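Local coordinates for protein putative isomerase YbhH (Escherichia coli, PDB 6OTV) that is a putative isomerase of the PrpF family, whose reaction and substrate are not specified, at residues Val73-Ala78 and Ile121-Thr126. Residues are numbered along the deposited sequence; the frame is centred on the assembly and turned at random.
Sequences VDYLFA and IRNVNT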
ATOM      1  N   VAL A  73       1.839 -10.784   2.766  1.00 27.70           N
ATOM      2  CA  VAL A  73       1.142 -11.887   3.408  1.00 30.21           C
ATOM      3  C   VAL A  73      -0.197 -11.397   3.936  1.00 33.71           C
ATOM      4  O   VAL A  73      -0.375 -10.216   4.252  1.00 36.97           O
ATOM      5  CB  VAL A  73       1.971 -12.522   4.548  1.00 31.00           C
ATOM      6  CG1 VAL A  73       3.313 -13.007   4.030  1.00 38.38           C
ATOM      7  CG2 VAL A  73       2.153 -11.543   5.691  1.00 27.74           C
ATOM      8  N   ASP A  74      -1.147 -12.323   4.024  1.00 35.76           N
ATOM      9  CA  ASP A  74      -2.430 -12.081   4.666  1.00 34.49           C
ATOM     10  C   ASP A  74      -2.417 -12.654   6.076  1.00 34.56           C
ATOM     11  O   ASP A  74      -1.822 -13.706   6.327  1.00 34.68           O
ATOM     12  CB  ASP A  74      -3.571 -12.702   3.862  1.00 28.16           C
ATOM     13  CG  ASP A  74      -4.016 -11.824   2.714  1.00 40.47           C
ATOM     14  OD1 ASP A  74      -3.644 -10.629   2.695  1.00 40.02           O
ATOM     15  OD2 ASP A  74      -4.737 -12.329   1.826  1.00 33.14           O
ATOM     16  N   TYR A  75      -3.083 -11.954   6.992  1.00 33.86           N
ATOM     17  CA  TYR A  75      -3.100 -12.309   8.408  1.00 26.85           C
ATOM     18  C   TYR A  75      -4.543 -12.301   8.890  1.00 26.23           C
ATOM     19  O   TYR A  75      -5.186 -11.245   8.922  1.00 32.97           O
ATOM     20  CB  TYR A  75      -2.231 -11.340   9.216  1.00 35.05           C
ATOM     21  CG  TYR A  75      -2.548 -11.244  10.695  1.00 36.91           C
ATOM     22  CD1 TYR A  75      -2.559 -12.374  11.507  1.00 34.61           C
ATOM     23  CD2 TYR A  75      -2.804 -10.014  11.287  1.00 43.42           C
ATOM     24  CE1 TYR A  75      -2.836 -12.279  12.860  1.00 36.01           C
ATOM     25  CE2 TYR A  75      -3.082  -9.909  12.638  1.00 40.72           C
ATOM     26  CZ  TYR A  75      -3.097 -11.044  13.420  1.00 38.92           C
ATOM     27  OH  TYR A  75      -3.371 -10.938  14.766  1.00 33.79           O
ATOM     28  N   LEU A  76      -5.052 -13.474   9.254  1.00 29.66           N
ATOM     29  CA  LEU A  76      -6.385 -13.622   9.822  1.00 27.78           C
ATOM     30  C   LEU A  76      -6.248 -13.994  11.291  1.00 29.22           C
ATOM     31  O   LEU A  76      -5.632 -15.013  11.622  1.00 30.49           O
ATOM     32  CB  LEU A  76      -7.189 -14.685   9.072  1.00 28.71           C
ATOM     33  CG  LEU A  76      -8.550 -15.048   9.668  1.00 34.92           C
ATOM     34  CD1 LEU A  76      -9.476 -13.842   9.682  1.00 34.41           C
ATOM     35  CD2 LEU A  76      -9.175 -16.209   8.903  1.00 30.91           C
ATOM     36  N   PHE A  77      -6.814 -13.171  12.166  1.00 26.08           N
ATOM     37  CA  PHE A  77      -6.765 -13.408  13.599  1.00 29.48           C
ATOM     38  C   PHE A  77      -8.049 -14.079  14.067  1.00 32.29           C
ATOM     39  O   PHE A  77      -9.134 -13.792  13.554  1.00 31.59           O
ATOM     40  CB  PHE A  77      -6.558 -12.104  14.375  1.00 25.74           C
ATOM     41  CG  PHE A  77      -6.701 -12.266  15.859  1.00 29.18           C
ATOM     42  CD1 PHE A  77      -5.720 -12.913  16.595  1.00 30.79           C
ATOM     43  CD2 PHE A  77      -7.827 -11.797  16.517  1.00 34.65           C
ATOM     44  CE1 PHE A  77      -5.850 -13.077  17.966  1.00 33.39           C
ATOM     45  CE2 PHE A  77      -7.965 -11.958  17.888  1.00 33.53           C
ATOM     46  CZ  PHE A  77      -6.974 -12.597  18.613  1.00 26.11           C
ATOM     47  N   ALA A  78      -7.914 -14.970  15.048  1.00 25.90           N
ATOM     48  CA  ALA A  78      -9.058 -15.624  15.669  1.00 33.50           C
ATOM     49  C   ALA A  78      -8.825 -15.712  17.168  1.00 34.51           C
ATOM     50  O   ALA A  78      -7.737 -16.095  17.611  1.00 37.01           O
ATOM     51  CB  ALA A  78      -9.291 -17.023  15.085  1.00 26.48           C
ATOM     52  N   ILE A 121       1.896  -6.611   5.572  1.00 26.92           N
ATOM     53  CA  ILE A 121       0.875  -7.483   6.140  1.00 31.43           C
ATOM     54  C   ILE A 121      -0.489  -6.842   5.935  1.00 31.11           C
ATOM     55  O   ILE A 121      -0.673  -5.652   6.221  1.00 28.43           O
ATOM     56  CB  ILE A 121       1.133  -7.742   7.634  1.00 35.22           C
ATOM     57  CG1 ILE A 121       2.491  -8.420   7.832  1.00 34.34           C
ATOM     58  CG2 ILE A 121       0.006  -8.575   8.238  1.00 25.85           C
ATOM     59  CD1 ILE A 121       2.938  -8.464   9.279  1.00 28.83           C
ATOM     60  N   ARG A 122      -1.441  -7.626   5.444  1.00 32.18           N
ATOM     61  CA  ARG A 122      -2.837  -7.218   5.377  1.00 32.09           C
ATOM     62  C   ARG A 122      -3.623  -8.026   6.400  1.00 32.08           C
ATOM     63  O   ARG A 122      -3.668  -9.259   6.318  1.00 31.74           O
ATOM     64  CB  ARG A 122      -3.408  -7.424   3.974  1.00 32.03           C
ATOM     65  CG  ARG A 122      -4.926  -7.329   3.907  1.00 30.97           C
ATOM     66  CD  ARG A 122      -5.427  -7.563   2.492  1.00 41.60           C
ATOM     67  NE  ARG A 122      -6.830  -7.966   2.460  1.00 51.48           N
ATOM     68  CZ  ARG A 122      -7.252  -9.183   2.134  1.00 52.76           C
ATOM     69  NH1 ARG A 122      -6.383 -10.123   1.801  1.00 47.55           N
ATOM     70  NH2 ARG A 122      -8.548  -9.460   2.135  1.00 62.31           N
ATOM     71  N   ASN A 123      -4.223  -7.338   7.368  1.00 30.30           N
ATOM     72  CA  ASN A 123      -5.078  -7.999   8.348  1.00 33.36           C
ATOM     73  C   ASN A 123      -6.446  -8.231   7.722  1.00 38.50           C
ATOM     74  O   ASN A 123      -7.180  -7.275   7.446  1.00 35.97           O
ATOM     75  CB  ASN A 123      -5.193  -7.174   9.625  1.00 29.98           C
ATOM     76  CG  ASN A 123      -6.243  -7.725  10.572  1.00 39.37           C
ATOM     77  OD1 ASN A 123      -7.287  -7.109  10.788  1.00 36.19           O
ATOM     78  ND2 ASN A 123      -5.982  -8.908  11.123  1.00 33.66           N
ATOM     79  N   VAL A 124      -6.788  -9.506   7.499  1.00 41.40           N
ATOM     80  CA  VAL A 124      -8.040  -9.855   6.834  1.00 40.59           C
ATOM     81  C   VAL A 124      -9.242  -9.423   7.661  1.00 41.17           C
ATOM     82  O   VAL A 124     -10.299  -9.095   7.109  1.00 43.56           O
ATOM     83  CB  VAL A 124      -8.067 -11.370   6.534  1.00 41.19           C
ATOM     84  CG1 VAL A 124      -9.359 -11.762   5.833  1.00 34.29           C
ATOM     85  CG2 VAL A 124      -6.868 -11.762   5.684  1.00 35.50           C
ATOM     86  N   ASN A 125      -9.102  -9.397   8.990  1.00 39.24           N
ATOM     87  CA  ASN A 125     -10.236  -9.065   9.850  1.00 39.30           C
ATOM     88  C   ASN A 125     -10.726  -7.643   9.607  1.00 40.54           C
ATOM     89  O   ASN A 125     -11.936  -7.396   9.556  1.00 40.20           O
ATOM     90  CB  ASN A 125      -9.852  -9.251  11.319  1.00 36.63           C
ATOM     91  CG  ASN A 125      -9.235 -10.609  11.597  1.00 40.96           C
ATOM     92  OD1 ASN A 125      -8.072 -10.857  11.269  1.00 38.15           O
ATOM     93  ND2 ASN A 125     -10.008 -11.495  12.212  1.00 40.55           N
ATOM     94  N   THR A 126      -9.803  -6.694   9.449  1.00 42.70           N
ATOM     95  CA  THR A 126     -10.149  -5.282   9.366  1.00 41.06           C
ATOM     96  C   THR A 126      -9.803  -4.627   8.039  1.00 43.40           C
ATOM     97  O   THR A 126     -10.201  -3.476   7.824  1.00 42.66           O
ATOM     98  CB  THR A 126      -9.446  -4.490  10.480  1.00 36.69           C
ATOM     99  OG1 THR A 126      -8.026  -4.586  10.304  1.00 37.35           O
ATOM    100  CG2 THR A 126      -9.822  -5.029  11.851  1.00 29.89           C
TER
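Val73-Tyr75 and Ile121-Asn123 run as parallel strands, joined by three backbone hydrogen bonds: Arg122 N to Val73 O (3.0 Å), Tyr75 N to Arg122 O and Val124 N to Tyr75 O. Beyond Asn123 the second chain turns out of the sheet, and a side chain continues the ladder in place of backbone: the Asn125 amide takes Phe77 N on a lone pair of OD1 (2.8 Å, 177° at the hydrogen) and gives ND2 to Phe77 O (2.8 Å) and to Thr89 O. In the turn, Thr126 N reaches Asn123 OD1 from above the carbonyl plane, an Asx motif; Thr126 OG1 adds an in-plane bond. Arg122, extended from CG to NE, slants across Asp74, CB and CG passing OD1, and sets NH1 at both carboxylate oxygens, with the salt bridge to OD2 (2.8 Å); Ser66 and Ser67 also bind that carboxylate. On the opposite face Ile121 CG2 meets Tyr75 CB at 3.7 Å, while Asn123 ND2 approaches the Tyr75 ring obliquely, 3.4 Å from CD2. Helix 94-106 packs here through Val100 and Ala104, and Tyr75 OH bonds Cys93 O. Antiparallel neighbours, strands 59-65 and 129-135, flank this parallel pair, consistent with a diaminopimelate epimerase-like fold.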